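Local coordinates for protein aeromonas extracellular serine protease (Aeromonas sobria, PDB 3WQB) that cleaves peptide bonds after two basic residues, one of them lysine, as a secreted, calcium-binding, kexin-like serine protease and probable virulence factor, at residues K156-A161 and Q176-S181; V258-A263 and S269-G274; V273-F278 and S501-P506; S562-N565 and E570-T573. The protein carries 1 engineered substitution. All coordinates share one frame; numbering follows the deposited sequence.

Interaction 1 of 4, residues K156-A161 and Q176-S181; sequences KDWLYA and QSYGMS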
# COMPACT_ATOMS: atom_id res chain seq x y z
N LYS A 156 12.08 -14.02 7.48
CA LYS A 156 11.59 -14.73 8.66
C LYS A 156 10.75 -13.79 9.54
O LYS A 156 9.78 -14.21 10.16
CB LYS A 156 12.74 -15.36 9.45
CG LYS A 156 13.65 -14.39 10.17
CD LYS A 156 14.57 -15.14 11.14
CE LYS A 156 15.55 -14.19 11.80
NZ LYS A 156 16.60 -14.91 12.59
N ASP A 157 11.14 -12.52 9.58
CA ASP A 157 10.43 -11.53 10.39
C ASP A 157 9.14 -11.05 9.73
O ASP A 157 8.13 -10.84 10.43
CB ASP A 157 11.36 -10.37 10.74
CG ASP A 157 12.52 -10.81 11.62
OD1 ASP A 157 12.33 -11.75 12.43
OD2 ASP A 157 13.59 -10.19 11.52
N TRP A 158 9.14 -10.91 8.40
CA TRP A 158 7.88 -10.62 7.69
C TRP A 158 6.85 -11.73 7.96
O TRP A 158 5.71 -11.46 8.30
CB TRP A 158 8.08 -10.44 6.18
CG TRP A 158 8.82 -9.19 5.79
CD1 TRP A 158 10.03 -9.12 5.15
CD2 TRP A 158 8.39 -7.83 5.98
NE1 TRP A 158 10.38 -7.81 4.93
CE2 TRP A 158 9.40 -7.00 5.44
CE3 TRP A 158 7.26 -7.24 6.56
CZ2 TRP A 158 9.32 -5.60 5.47
CZ3 TRP A 158 7.18 -5.85 6.60
CH2 TRP A 158 8.20 -5.05 6.04
N LEU A 159 7.27 -12.98 7.79
CA LEU A 159 6.42 -14.13 8.09
C LEU A 159 5.89 -14.07 9.53
O LEU A 159 4.69 -14.25 9.76
CB LEU A 159 7.20 -15.42 7.87
CG LEU A 159 7.52 -15.77 6.42
CD1 LEU A 159 8.46 -16.95 6.39
CD2 LEU A 159 6.24 -16.07 5.63
N TYR A 160 6.78 -13.80 10.48
CA TYR A 160 6.42 -13.78 11.89
C TYR A 160 5.30 -12.77 12.17
O TYR A 160 4.38 -13.04 12.96
CB TYR A 160 7.64 -13.50 12.78
CG TYR A 160 7.39 -13.88 14.22
CD1 TYR A 160 6.75 -12.99 15.10
CD2 TYR A 160 7.76 -15.13 14.70
CE1 TYR A 160 6.49 -13.35 16.41
CE2 TYR A 160 7.50 -15.49 16.01
CZ TYR A 160 6.86 -14.60 16.86
OH TYR A 160 6.60 -14.96 18.16
N ALA A 161 5.40 -11.61 11.53
CA ALA A 161 4.51 -10.48 11.80
C ALA A 161 3.19 -10.55 11.04
O ALA A 161 2.19 -9.98 11.48
CB ALA A 161 5.21 -9.19 11.45
N GLN A 176 -0.52 -2.35 7.44
CA GLN A 176 0.76 -2.16 6.77
C GLN A 176 0.90 -0.73 6.24
O GLN A 176 0.62 -0.45 5.06
CB GLN A 176 0.92 -3.14 5.61
CG GLN A 176 0.75 -4.58 6.01
CD GLN A 176 0.58 -5.42 4.79
OE1 GLN A 176 1.56 -5.97 4.25
NE2 GLN A 176 -0.65 -5.45 4.26
N SER A 177 1.31 0.16 7.14
CA SER A 177 1.48 1.58 6.82
C SER A 177 2.84 1.82 6.15
O SER A 177 3.59 2.72 6.56
CB SER A 177 1.35 2.41 8.09
OG SER A 177 -0.01 2.49 8.50
N TYR A 178 3.14 1.02 5.14
CA TYR A 178 4.45 1.05 4.48
C TYR A 178 4.34 0.67 3.01
O TYR A 178 3.30 0.19 2.56
CB TYR A 178 5.47 0.16 5.22
CG TYR A 178 5.07 -1.29 5.34
CD1 TYR A 178 5.16 -2.17 4.25
CD2 TYR A 178 4.64 -1.81 6.56
CE1 TYR A 178 4.81 -3.51 4.36
CE2 TYR A 178 4.28 -3.15 6.69
CZ TYR A 178 4.37 -3.99 5.58
OH TYR A 178 4.02 -5.32 5.70
N GLY A 179 5.42 0.91 2.27
CA GLY A 179 5.45 0.56 0.87
C GLY A 179 6.84 0.76 0.29
O GLY A 179 7.75 1.24 0.98
N MET A 180 6.97 0.40 -0.98
CA MET A 180 8.24 0.47 -1.66
C MET A 180 8.14 1.36 -2.89
O MET A 180 7.40 1.05 -3.82
CB MET A 180 8.70 -0.94 -2.06
CG MET A 180 10.13 -0.96 -2.59
SD MET A 180 10.67 -2.61 -3.01
CE MET A 180 9.61 -2.91 -4.38
N SER A 181 8.88 2.47 -2.89
CA SER A 181 8.98 3.31 -4.08
C SER A 181 10.04 2.74 -5.00
O SER A 181 11.06 2.23 -4.53
CB SER A 181 9.29 4.76 -3.70
OG SER A 181 8.23 5.31 -2.93
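The phenol oxygen of Tyr-178 lies against the indole of Trp-158, 3.3 Å from OH to CZ3, while on its own strand Gln-176 OE1 is 2.9 Å from the same OH. The carbon contact is close too: Trp-158 CZ3 comes to 3.5 Å from Tyr-178 CZ. The rings arrive from opposite directions and meet obliquely, their planes 49° apart. Trp-158 CH2 sits 4.0 Å above one face of the Tyr-178 ring, toward its rim, and Gln-176 CB packs on the other. A chi1 of 58°, with CG between the backbone N and the carbonyl carbon, directs the Tyr-178 ring toward the helix. Val-77 of the neighbouring strand 73-77 touches both aromatic side chains.

Just beyond the ring, the backbone of Tyr-178 and Gly-179 pairs antiparallel with a strand of another protein chain, as substrates do along this edge in subtilases. The side chain of Asp-78, predicted to belong to the charge relay, is about 5 Å from that of Tyr-178. Packing on both faces would restrict rotation of the tyrosine ring, close to the predicted charge relay.

Interaction 2 of 4, residues V258-A263 and S269-G274; sequences VSALNA and SYSSVG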
# COMPACT_ATOMS: atom_id res chain seq x y z
N VAL A 258 -5.12 1.69 0.16
CA VAL A 258 -5.85 2.93 0.47
C VAL A 258 -5.08 4.19 0.15
O VAL A 258 -3.88 4.28 0.39
CB VAL A 258 -6.34 2.98 1.94
CG1 VAL A 258 -7.25 1.81 2.23
CG2 VAL A 258 -5.19 3.00 2.91
N SER A 259 -5.81 5.16 -0.40
CA SER A 259 -5.28 6.51 -0.58
C SER A 259 -5.70 7.41 0.59
O SER A 259 -6.59 7.07 1.37
CB SER A 259 -5.78 7.08 -1.89
OG SER A 259 -7.19 7.22 -1.89
N ALA A 260 -5.05 8.57 0.70
CA ALA A 260 -5.28 9.47 1.81
C ALA A 260 -6.10 10.68 1.38
O ALA A 260 -5.87 11.28 0.31
CB ALA A 260 -3.95 9.95 2.38
N LEU A 261 -7.03 11.05 2.26
CA LEU A 261 -7.90 12.22 2.11
C LEU A 261 -7.56 13.25 3.18
O LEU A 261 -7.23 12.90 4.32
CB LEU A 261 -9.36 11.78 2.30
CG LEU A 261 -10.43 12.85 2.05
CD1 LEU A 261 -11.18 12.53 0.77
CD2 LEU A 261 -11.38 12.97 3.24
N ASN A 262 -7.63 14.54 2.81
CA ASN A 262 -7.41 15.60 3.80
C ASN A 262 -8.70 16.14 4.40
O ASN A 262 -9.81 15.72 4.03
CB ASN A 262 -6.51 16.72 3.25
CG ASN A 262 -7.15 17.53 2.16
OD1 ASN A 262 -8.38 17.67 2.10
ND2 ASN A 262 -6.32 18.12 1.31
N ALA A 263 -8.57 17.06 5.35
CA ALA A 263 -9.72 17.60 6.06
C ALA A 263 -10.66 18.45 5.21
O ALA A 263 -11.78 18.76 5.64
CB ALA A 263 -9.28 18.35 7.32
N SER A 269 -2.42 16.06 -0.64
CA SER A 269 -1.48 16.51 -1.65
C SER A 269 -0.54 15.41 -2.15
O SER A 269 -0.36 15.25 -3.35
CB SER A 269 -0.67 17.70 -1.10
OG SER A 269 0.01 17.34 0.10
N TYR A 270 0.01 14.65 -1.20
CA TYR A 270 1.07 13.68 -1.46
C TYR A 270 0.57 12.29 -1.90
O TYR A 270 1.37 11.46 -2.31
CB TYR A 270 1.92 13.51 -0.19
CG TYR A 270 1.04 13.26 1.02
CD1 TYR A 270 0.44 12.02 1.20
CD2 TYR A 270 0.75 14.28 1.93
CE1 TYR A 270 -0.41 11.79 2.28
CE2 TYR A 270 -0.08 14.06 3.02
CZ TYR A 270 -0.67 12.81 3.18
OH TYR A 270 -1.51 12.55 4.24
N SER A 271 -0.73 12.02 -1.81
CA SER A 271 -1.18 10.61 -1.93
C SER A 271 -0.94 10.00 -3.30
O SER A 271 -1.31 10.57 -4.33
CB SER A 271 -2.67 10.47 -1.63
OG SER A 271 -3.03 9.10 -1.50
N SER A 272 -0.35 8.80 -3.31
CA SER A 272 -0.32 8.00 -4.52
C SER A 272 -1.74 7.58 -4.88
O SER A 272 -2.62 7.54 -4.02
CB SER A 272 0.58 6.78 -4.35
OG SER A 272 1.92 7.20 -4.10
N VAL A 273 -1.96 7.29 -6.16
CA VAL A 273 -3.29 6.93 -6.67
C VAL A 273 -3.11 5.92 -7.79
O VAL A 273 -2.01 5.75 -8.31
CB VAL A 273 -4.08 8.17 -7.20
CG1 VAL A 273 -4.27 9.19 -6.08
CG2 VAL A 273 -3.40 8.82 -8.41
N GLY A 274 -4.20 5.24 -8.15
CA GLY A 274 -4.14 4.25 -9.23
C GLY A 274 -5.35 3.34 -9.24
O GLY A 274 -6.21 3.42 -8.36
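Ser-271 OG is the polar hub between strand 255-261 and the loop that leaves it. It accepts the backbone N-H of Ala-260 over 3.0 Å, in a nearly straight bond of 173°, and gives its own proton to Ser-272 O, again at 3.0 Å from OG. With chi1 at -169° the hydroxyl swings away from the backbone N of Ser-271 and reaches the strand on one side and the next carbonyl on the other.

Contacts between carbon and oxygen fill in around this hub. Ser-259 CB rests 3.4 Å from Ser-271 OG and 3.8 Å from Ser-272 O, while the hydroxyl of Ser-259 is engaged elsewhere, with Thr-411 O. Likewise Ser-272 OG bonds to Glu-242 and Gly-219.

The apolar part is small: the methyl of Ala-260 packs obliquely on the Tyr-270 ring, with CB 4.0 Å from CE1. Beyond it, Tyr-270 OH bonds to the backbone N of Gly-334, so the ring bridges from the strand toward the start of helix 335-352, where the engineered Ala-336 stands at the predicted charge-relay position, the serine in this family.

A serine that both accepts and donates thus satisfies a buried main-chain N-H: here a side-chain oxygen, not a backbone carbonyl, takes the N-H of Ala-260 and ties the strand to an irregular loop.

Interaction 3 of 4, residues V273-F278 and S501-P506; sequences VGSNIF and SILLSP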
# COMPACT_ATOMS: atom_id res chain seq x y z
N VAL A 273 -1.96 7.29 -6.16
CA VAL A 273 -3.29 6.93 -6.67
C VAL A 273 -3.11 5.92 -7.79
O VAL A 273 -2.01 5.75 -8.31
CB VAL A 273 -4.08 8.17 -7.20
CG1 VAL A 273 -4.27 9.19 -6.08
CG2 VAL A 273 -3.40 8.82 -8.41
N GLY A 274 -4.20 5.24 -8.15
CA GLY A 274 -4.14 4.25 -9.23
C GLY A 274 -5.35 3.34 -9.24
O GLY A 274 -6.21 3.42 -8.36
N SER A 275 -5.42 2.49 -10.25
CA SER A 275 -6.58 1.61 -10.43
C SER A 275 -6.75 0.57 -9.34
O SER A 275 -7.81 -0.05 -9.21
CB SER A 275 -6.53 0.93 -11.79
OG SER A 275 -5.39 0.10 -11.91
N ASN A 276 -5.68 0.37 -8.56
CA ASN A 276 -5.69 -0.59 -7.45
C ASN A 276 -6.05 -0.01 -6.10
O ASN A 276 -6.09 -0.74 -5.12
CB ASN A 276 -4.36 -1.33 -7.36
CG ASN A 276 -3.19 -0.42 -7.12
OD1 ASN A 276 -3.13 0.70 -7.65
ND2 ASN A 276 -2.21 -0.90 -6.37
N ILE A 277 -6.35 1.29 -6.03
CA ILE A 277 -6.92 1.88 -4.81
C ILE A 277 -8.30 1.27 -4.59
O ILE A 277 -9.09 1.18 -5.53
CB ILE A 277 -7.01 3.42 -4.91
CG1 ILE A 277 -5.63 4.04 -5.15
CG2 ILE A 277 -7.68 4.02 -3.67
CD1 ILE A 277 -4.57 3.72 -4.07
N PHE A 278 -8.58 0.85 -3.36
CA PHE A 278 -9.90 0.32 -3.03
C PHE A 278 -10.77 1.38 -2.36
O PHE A 278 -11.95 1.52 -2.70
CB PHE A 278 -9.78 -0.93 -2.14
CG PHE A 278 -11.05 -1.73 -2.05
CD1 PHE A 278 -11.38 -2.62 -3.06
CD2 PHE A 278 -11.93 -1.56 -0.98
CE1 PHE A 278 -12.56 -3.35 -3.00
CE2 PHE A 278 -13.12 -2.30 -0.91
CZ PHE A 278 -13.43 -3.18 -1.93
N SER A 501 -10.09 1.08 -17.72
CA SER A 501 -9.35 1.35 -16.49
C SER A 501 -7.89 1.57 -16.83
O SER A 501 -7.25 0.69 -17.43
CB SER A 501 -9.47 0.16 -15.54
OG SER A 501 -8.75 0.38 -14.33
N ILE A 502 -7.35 2.73 -16.46
CA ILE A 502 -5.94 3.00 -16.67
C ILE A 502 -5.14 2.29 -15.57
O ILE A 502 -5.23 2.63 -14.39
CB ILE A 502 -5.66 4.52 -16.71
CG1 ILE A 502 -6.32 5.12 -17.96
CG2 ILE A 502 -4.16 4.80 -16.67
CD1 ILE A 502 -6.42 6.63 -17.98
N LEU A 503 -4.39 1.28 -15.98
CA LEU A 503 -3.59 0.46 -15.05
C LEU A 503 -2.29 1.14 -14.69
O LEU A 503 -1.83 1.06 -13.55
CB LEU A 503 -3.27 -0.91 -15.66
CG LEU A 503 -4.45 -1.75 -16.12
CD1 LEU A 503 -3.93 -3.05 -16.70
CD2 LEU A 503 -5.41 -2.02 -14.97
N LEU A 504 -1.69 1.81 -15.66
CA LEU A 504 -0.50 2.59 -15.41
C LEU A 504 -0.59 3.90 -16.17
O LEU A 504 -0.67 3.93 -17.40
CB LEU A 504 0.77 1.81 -15.79
CG LEU A 504 2.12 2.47 -15.46
CD1 LEU A 504 2.25 2.77 -13.96
CD2 LEU A 504 3.28 1.62 -15.97
N SER A 505 -0.62 4.98 -15.41
CA SER A 505 -0.62 6.32 -15.94
C SER A 505 0.81 6.70 -16.33
O SER A 505 1.77 6.25 -15.71
CB SER A 505 -1.19 7.28 -14.89
OG SER A 505 -0.56 7.12 -13.63
N PRO A 506 0.96 7.51 -17.39
CA PRO A 506 2.31 7.86 -17.85
C PRO A 506 2.99 8.91 -16.96
O PRO A 506 2.35 9.52 -16.09
CB PRO A 506 2.06 8.42 -19.26
CG PRO A 506 0.66 8.96 -19.20
CD PRO A 506 -0.09 8.06 -18.27
O HOH W 1 -3.47 3.04 -12.31
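A single water molecule bridges Ser-275 to both Ile-502 and Leu-503, joining the subtilisin-like domain to the P-domain. It accepts the backbone N-H of Ser-275 at 2.9 Å from N and donates to Ile-502 O at 2.8 Å; a weak third bond runs to Leu-503 O. Two successive carbonyls can reach one water because the chain turns a corner at Leu-503, where Leu-503 and Leu-504 form a classic beta bulge against strand 489-494.

Ser-275 also makes the direct contacts. Its CB packs against Ile-502 O and Ser-501 OG, 3.4 Å from each. The chi1 of 62° turns its hydroxyl over Leu-503, with OG 3.6 Å from CA and CD2 of Leu-503 near the same oxygen. Neither serine hydroxyl spends its hydrogen bond on the other: Ser-275 OG pairs with Leu-534 O and Ser-501 OG with Ser-535 OG. Strand 527-535, also of the P-domain, thus supplies partners for both hydroxyls.

Ser-275 rides at the second position of a type I turn, closed by Ile-277 N to Gly-274 O at 3.2 Å. That turn leads into strand 277-282, an outermost strand of the parallel catalytic sheet, and it packs beside strand 527-535 and the end of strand 500-502, itself outermost in a P-domain sheet.

Interaction 4 of 4, residues S562-N565 and E570-T573; sequences SLLN and ERTT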
# COMPACT_ATOMS: atom_id res chain seq x y z
N SER A 562 14.49 16.14 -10.85
CA SER A 562 15.41 16.63 -9.84
C SER A 562 15.78 15.48 -8.91
O SER A 562 14.90 14.76 -8.39
CB SER A 562 14.76 17.77 -9.03
OG SER A 562 14.22 18.79 -9.88
N LEU A 563 17.09 15.29 -8.72
CA LEU A 563 17.64 14.28 -7.83
C LEU A 563 18.31 14.97 -6.64
O LEU A 563 19.24 15.77 -6.83
CB LEU A 563 18.67 13.42 -8.56
CG LEU A 563 18.35 12.84 -9.93
CD1 LEU A 563 19.62 12.35 -10.60
CD2 LEU A 563 17.36 11.70 -9.78
N LEU A 564 17.84 14.67 -5.44
CA LEU A 564 18.45 15.21 -4.21
C LEU A 564 19.18 14.13 -3.46
O LEU A 564 18.57 13.14 -3.06
CB LEU A 564 17.38 15.84 -3.32
CG LEU A 564 17.76 16.27 -1.89
CD1 LEU A 564 18.74 17.44 -1.92
CD2 LEU A 564 16.51 16.64 -1.10
N ASN A 565 20.48 14.31 -3.26
CA ASN A 565 21.24 13.48 -2.35
C ASN A 565 20.96 13.98 -0.93
O ASN A 565 21.34 15.09 -0.57
CB ASN A 565 22.73 13.60 -2.68
CG ASN A 565 23.60 12.66 -1.87
OD1 ASN A 565 23.52 12.61 -0.64
ND2 ASN A 565 24.46 11.92 -2.55
N GLU A 570 23.39 17.68 -2.36
CA GLU A 570 23.66 17.93 -3.77
C GLU A 570 22.44 17.62 -4.62
O GLU A 570 21.85 16.55 -4.52
CB GLU A 570 24.86 17.13 -4.29
CG GLU A 570 25.36 17.60 -5.67
CD GLU A 570 26.18 16.56 -6.43
OE1 GLU A 570 26.33 15.43 -5.94
OE2 GLU A 570 26.66 16.89 -7.53
N ARG A 571 22.06 18.58 -5.46
CA ARG A 571 20.99 18.36 -6.42
C ARG A 571 21.53 18.17 -7.83
O ARG A 571 22.35 18.97 -8.30
CB ARG A 571 19.94 19.47 -6.36
CG ARG A 571 19.10 19.44 -5.10
CD ARG A 571 17.93 20.41 -5.17
NE ARG A 571 16.98 20.25 -4.07
CZ ARG A 571 17.14 20.75 -2.84
NH1 ARG A 571 18.23 21.44 -2.53
NH2 ARG A 571 16.22 20.55 -1.91
N THR A 572 21.08 17.10 -8.47
CA THR A 572 21.44 16.74 -9.84
C THR A 572 20.17 16.85 -10.69
O THR A 572 19.06 16.74 -10.18
CB THR A 572 21.96 15.27 -9.93
OG1 THR A 572 22.92 15.02 -8.90
CG2 THR A 572 22.62 14.99 -11.28
N THR A 573 20.34 17.08 -11.99
CA THR A 573 19.24 16.94 -12.92
C THR A 573 19.41 15.67 -13.74
O THR A 573 20.49 15.37 -14.25
CB THR A 573 19.07 18.18 -13.83
OG1 THR A 573 18.62 19.29 -13.04
CG2 THR A 573 18.04 17.92 -14.94
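The torsions of Leu-564 and Arg-571 lay the two side chains alongside each other on the face they share as a cross-strand pair. A chi1 of 171° swings CG of Leu-564 away from its backbone N, whereas chi1 of -71° in Arg-571 puts CG opposite the carbonyl carbon, from where the chain stays extended as far as NE. The methyl CD1 of Leu-564 therefore stands over the centre of one guanidinium face, 3.8 Å from CZ of Arg-571, and also meets the aliphatic stem at Arg-571 CG. A crystal neighbour touches Arg-571, so the packing of the lattice may have a share in this pose.

The backbones beneath form an antiparallel hairpin. In the hydrogen-bonded pair Leu-563 and Thr-572, each N reaches the other residue's O at 2.8 Å, and Asn-565 N adds a bond to Glu-570 O at 2.9 Å. Leu-564 with Arg-571 is a non-hydrogen-bonded pair. Leu-563 O, besides accepting from Thr-572 N, lies 3.2 Å from Arg-571 CA in a CA-H...O contact.

On the opposite face Leu-563 CD1 packs on Thr-572 CB at 3.8 Å, and helix 512-520 covers both through Gln-518, with Leu-515 adding to Leu-563. Near the turn, Asn-565 OD1 takes the N-H of Thr-568.

Strand 559-565 also pairs with strand 228-233, so the hairpin extends a sheet begun in the peptidase domain. Its two faces differ in chemistry: a leucine buried under a helix on one, and on the other a leucine shielding one side of a charge that can still meet solvent.

Along the chain, interaction 1 comes first, then 2, 3 and 4. The first three reach the same six-stranded parallel sheet of the subtilisin-like domain. Interactions 2 and 3 are continuous: they share Val-273 and Gly-274, lie about 13 Å apart between centres and touch through Ser-259 and Ile-277, on the neighbouring strands 255-261 and 277-282. Interaction 1 is about 21 Å from interaction 2 between centres. Interaction 4 stands apart, its centre about 25 to 29 Å from those of the others, on a separate antiparallel sheet. Interaction 3 and the sheet of interaction 4 thus join peptidase and P-domain at two distant places.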